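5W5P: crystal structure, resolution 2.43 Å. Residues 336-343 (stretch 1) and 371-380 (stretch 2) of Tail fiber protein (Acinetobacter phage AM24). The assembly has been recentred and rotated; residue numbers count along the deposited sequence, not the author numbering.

Stretch 1 (336-343) NYFEGNNT
Stretch 2 (371-380) GNQFGAAAAY

Residues 337-339 and 373-375 of this tail fiber protein form neighbouring strands that run parallel, their axes 8° apart and 4.7 Å at closest approach. Tyr337 pairs with Gln373 (CA to CA 5.3 Å), Phe338 with Phe374 (CA to CA 5.0 Å) and Glu339 with Gly375 (CA to CA 4.4 Å). Phi/psi values are extended, from -120/106 at Tyr337 to -151/118 at Glu339, and -109/116, -100/76 and -79/106 along Gln373, Phe374 and Gly375.

The backbone bonds alternate as parallel pairing requires, each strand giving and accepting in turn. Gln373 N donates to Asn336 O (3.1 Å), Phe338 N to Gln373 O (3.0 Å), Gly375 N to Phe338 O (2.9 Å) and Gly340 N to Gly375 O (2.8 Å). The last carbonyl also receives a CA-H contact, Glu339 CA to Gly375 O, at 3.3 Å. Gly340 then turns the chain with phi/psi 53/58, a positive phi that glycine adopts easily.

Before the strands, an asparagine side chain extends this ladder. Asn372 (chi1 m, -58°) brings its OD1 within 2.9 Å of Asn336 N, capturing a backbone donor; Asn336 ND2 (chi1 m, -73°) adds a weak bond to the same Asn372 OD1 at 3.2 Å.

On one face lie Phe338 and Phe374, both m (chi1 -57°), with chi2 -80° and -75°. Their matching rotamers leave the ring planes 8° apart, but with centroids separated by 5.4 Å the rings are slid past each other and barely overlap. Phe338 CD2 meets Phe374 CD1 at 3.6 Å, an apolar contact suited to this buried place.

The other face carries Tyr337 (chi1 t), Gln373 (chi1 and chi2 t) and Glu339 (chi1 t, chi2 p, chi3 43°). The end of Gln373 lies over one face of the Tyr337 ring. Gly375 suits its position because a CB would clash with both Glu339 OE1 and Phe338 O, at 2.5 and 2.8 Å.

Past the strands the chains meet through water and side chains. One water accepts from Asn341 N (3.3 Å) and Asn341 ND2 (2.7 Å) and donates to Gly375 O (2.7 Å); a second donates to Asn341 O (2.5 Å) and accepts from Ala377 N (2.9 Å). Asn341 is m (chi1 -60°). Ala377 points its small side chain toward stretch 1, its CB 4.3 Å from Asn342 CB. Finally, Tyr380 (m, chi2 -71°) donates from OH to Asn342 OD1 at 2.6 Å, a short bond made with Asn342 in t (chi2 28°).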

# COMPACT_ATOMS: atom_id res chain seq x y z
N ASN A 336 -1.83 7.12 6.54
CA ASN A 336 -2.10 8.54 6.43
C ASN A 336 -1.44 9.31 7.58
O ASN A 336 -1.13 8.75 8.64
CB ASN A 336 -3.60 8.81 6.41
CG ASN A 336 -4.24 8.40 5.11
OD1 ASN A 336 -3.87 8.91 4.04
ND2 ASN A 336 -5.18 7.47 5.17
N TYR A 337 -1.23 10.60 7.35
CA TYR A 337 -0.61 11.51 8.31
C TYR A 337 -1.62 12.60 8.61
O TYR A 337 -1.86 13.49 7.78
CB TYR A 337 0.70 12.07 7.74
CG TYR A 337 1.44 13.06 8.62
CD1 TYR A 337 1.02 14.38 8.72
CD2 TYR A 337 2.60 12.69 9.29
CE1 TYR A 337 1.71 15.29 9.50
CE2 TYR A 337 3.30 13.60 10.07
CZ TYR A 337 2.85 14.90 10.17
OH TYR A 337 3.53 15.81 10.94
N PHE A 338 -2.23 12.54 9.79
CA PHE A 338 -3.14 13.56 10.28
C PHE A 338 -2.48 14.34 11.40
O PHE A 338 -1.87 13.75 12.30
CB PHE A 338 -4.45 12.94 10.77
CG PHE A 338 -5.16 12.12 9.74
CD1 PHE A 338 -5.94 12.74 8.77
CD2 PHE A 338 -5.07 10.74 9.75
CE1 PHE A 338 -6.61 11.98 7.82
CE2 PHE A 338 -5.74 9.98 8.81
CZ PHE A 338 -6.51 10.60 7.84
N GLU A 339 -2.60 15.67 11.35
CA GLU A 339 -1.97 16.53 12.35
C GLU A 339 -2.78 17.80 12.52
O GLU A 339 -2.92 18.58 11.58
CB GLU A 339 -0.53 16.88 11.94
CG GLU A 339 0.21 17.73 12.95
CD GLU A 339 0.29 17.08 14.32
OE1 GLU A 339 0.55 15.86 14.39
OE2 GLU A 339 0.09 17.79 15.33
N GLY A 340 -3.30 18.01 13.74
CA GLY A 340 -3.94 19.25 14.13
C GLY A 340 -5.04 19.75 13.22
O GLY A 340 -4.97 20.88 12.72
N ASN A 341 -6.07 18.94 13.02
CA ASN A 341 -7.17 19.28 12.12
C ASN A 341 -8.37 19.76 12.94
O ASN A 341 -8.89 19.02 13.78
CB ASN A 341 -7.55 18.06 11.27
CG ASN A 341 -6.40 17.58 10.41
OD1 ASN A 341 -6.02 18.24 9.44
ND2 ASN A 341 -5.82 16.43 10.76
N ASN A 342 -8.80 21.00 12.69
CA ASN A 342 -9.90 21.60 13.44
C ASN A 342 -10.62 22.68 12.64
O ASN A 342 -10.73 23.83 13.10
CB ASN A 342 -9.39 22.19 14.76
CG ASN A 342 -10.53 22.64 15.68
OD1 ASN A 342 -11.64 22.10 15.62
ND2 ASN A 342 -10.26 23.63 16.52
N THR A 343 -11.12 22.34 11.46
CA THR A 343 -11.88 23.29 10.64
C THR A 343 -12.82 22.50 9.75
O THR A 343 -12.96 21.28 9.90
CB THR A 343 -10.94 24.21 9.84
OG1 THR A 343 -11.72 25.08 9.01
CG2 THR A 343 -9.99 23.39 8.98
N GLY A 371 -1.65 1.65 10.21
CA GLY A 371 -0.50 2.54 10.28
C GLY A 371 -0.77 4.02 10.11
O GLY A 371 0.12 4.75 9.67
N ASN A 372 -1.96 4.49 10.44
CA ASN A 372 -2.27 5.91 10.40
C ASN A 372 -1.82 6.59 11.69
O ASN A 372 -1.79 5.97 12.76
CB ASN A 372 -3.76 6.14 10.19
CG ASN A 372 -4.28 5.49 8.93
OD1 ASN A 372 -4.17 6.05 7.85
ND2 ASN A 372 -4.83 4.29 9.06
N GLN A 373 -1.46 7.86 11.59
CA GLN A 373 -1.25 8.70 12.76
C GLN A 373 -2.39 9.70 12.84
O GLN A 373 -2.55 10.54 11.95
CB GLN A 373 0.08 9.44 12.72
CG GLN A 373 0.21 10.49 13.81
CD GLN A 373 1.41 11.40 13.63
OE1 GLN A 373 1.29 12.50 13.08
NE2 GLN A 373 2.56 10.96 14.11
N PHE A 374 -3.18 9.61 13.91
CA PHE A 374 -4.26 10.54 14.16
C PHE A 374 -3.81 11.57 15.20
O PHE A 374 -4.18 11.52 16.37
CB PHE A 374 -5.51 9.79 14.62
CG PHE A 374 -5.99 8.74 13.67
CD1 PHE A 374 -6.65 9.09 12.50
CD2 PHE A 374 -5.81 7.39 13.95
CE1 PHE A 374 -7.11 8.12 11.62
CE2 PHE A 374 -6.27 6.41 13.08
CZ PHE A 374 -6.92 6.78 11.91
N GLY A 375 -2.99 12.51 14.73
CA GLY A 375 -2.49 13.57 15.59
C GLY A 375 -3.52 14.67 15.79
O GLY A 375 -3.76 15.47 14.88
N ALA A 376 -4.13 14.71 16.96
CA ALA A 376 -5.27 15.58 17.20
C ALA A 376 -4.83 16.97 17.64
O ALA A 376 -3.81 17.14 18.32
CB ALA A 376 -6.20 14.98 18.25
N ALA A 377 -5.62 17.97 17.24
CA ALA A 377 -5.56 19.26 17.91
C ALA A 377 -5.97 19.08 19.37
O ALA A 377 -6.64 18.12 19.75
CB ALA A 377 -6.48 20.26 17.22
N ALA A 378 -5.54 20.03 20.21
CA ALA A 378 -5.80 19.93 21.64
C ALA A 378 -7.28 19.82 21.96
O ALA A 378 -7.64 19.26 23.00
CB ALA A 378 -5.19 21.13 22.37
N ALA A 379 -8.15 20.32 21.08
CA ALA A 379 -9.58 20.36 21.34
C ALA A 379 -10.22 18.98 21.39
O ALA A 379 -11.30 18.83 21.99
CB ALA A 379 -10.27 21.20 20.28
N TYR A 380 -9.60 17.96 20.79
CA TYR A 380 -10.23 16.66 20.66
C TYR A 380 -9.52 15.57 21.45
O TYR A 380 -9.89 14.40 21.35
CB TYR A 380 -10.33 16.28 19.18
CG TYR A 380 -11.10 17.33 18.43
CD1 TYR A 380 -12.47 17.47 18.62
CD2 TYR A 380 -10.46 18.20 17.57
CE1 TYR A 380 -13.18 18.44 17.96
CE2 TYR A 380 -11.17 19.18 16.90
CZ TYR A 380 -12.53 19.30 17.10
OH TYR A 380 -13.25 20.27 16.44
O HOH W 1 -6.03 15.70 13.35
O HOH W 2 -7.94 17.45 15.53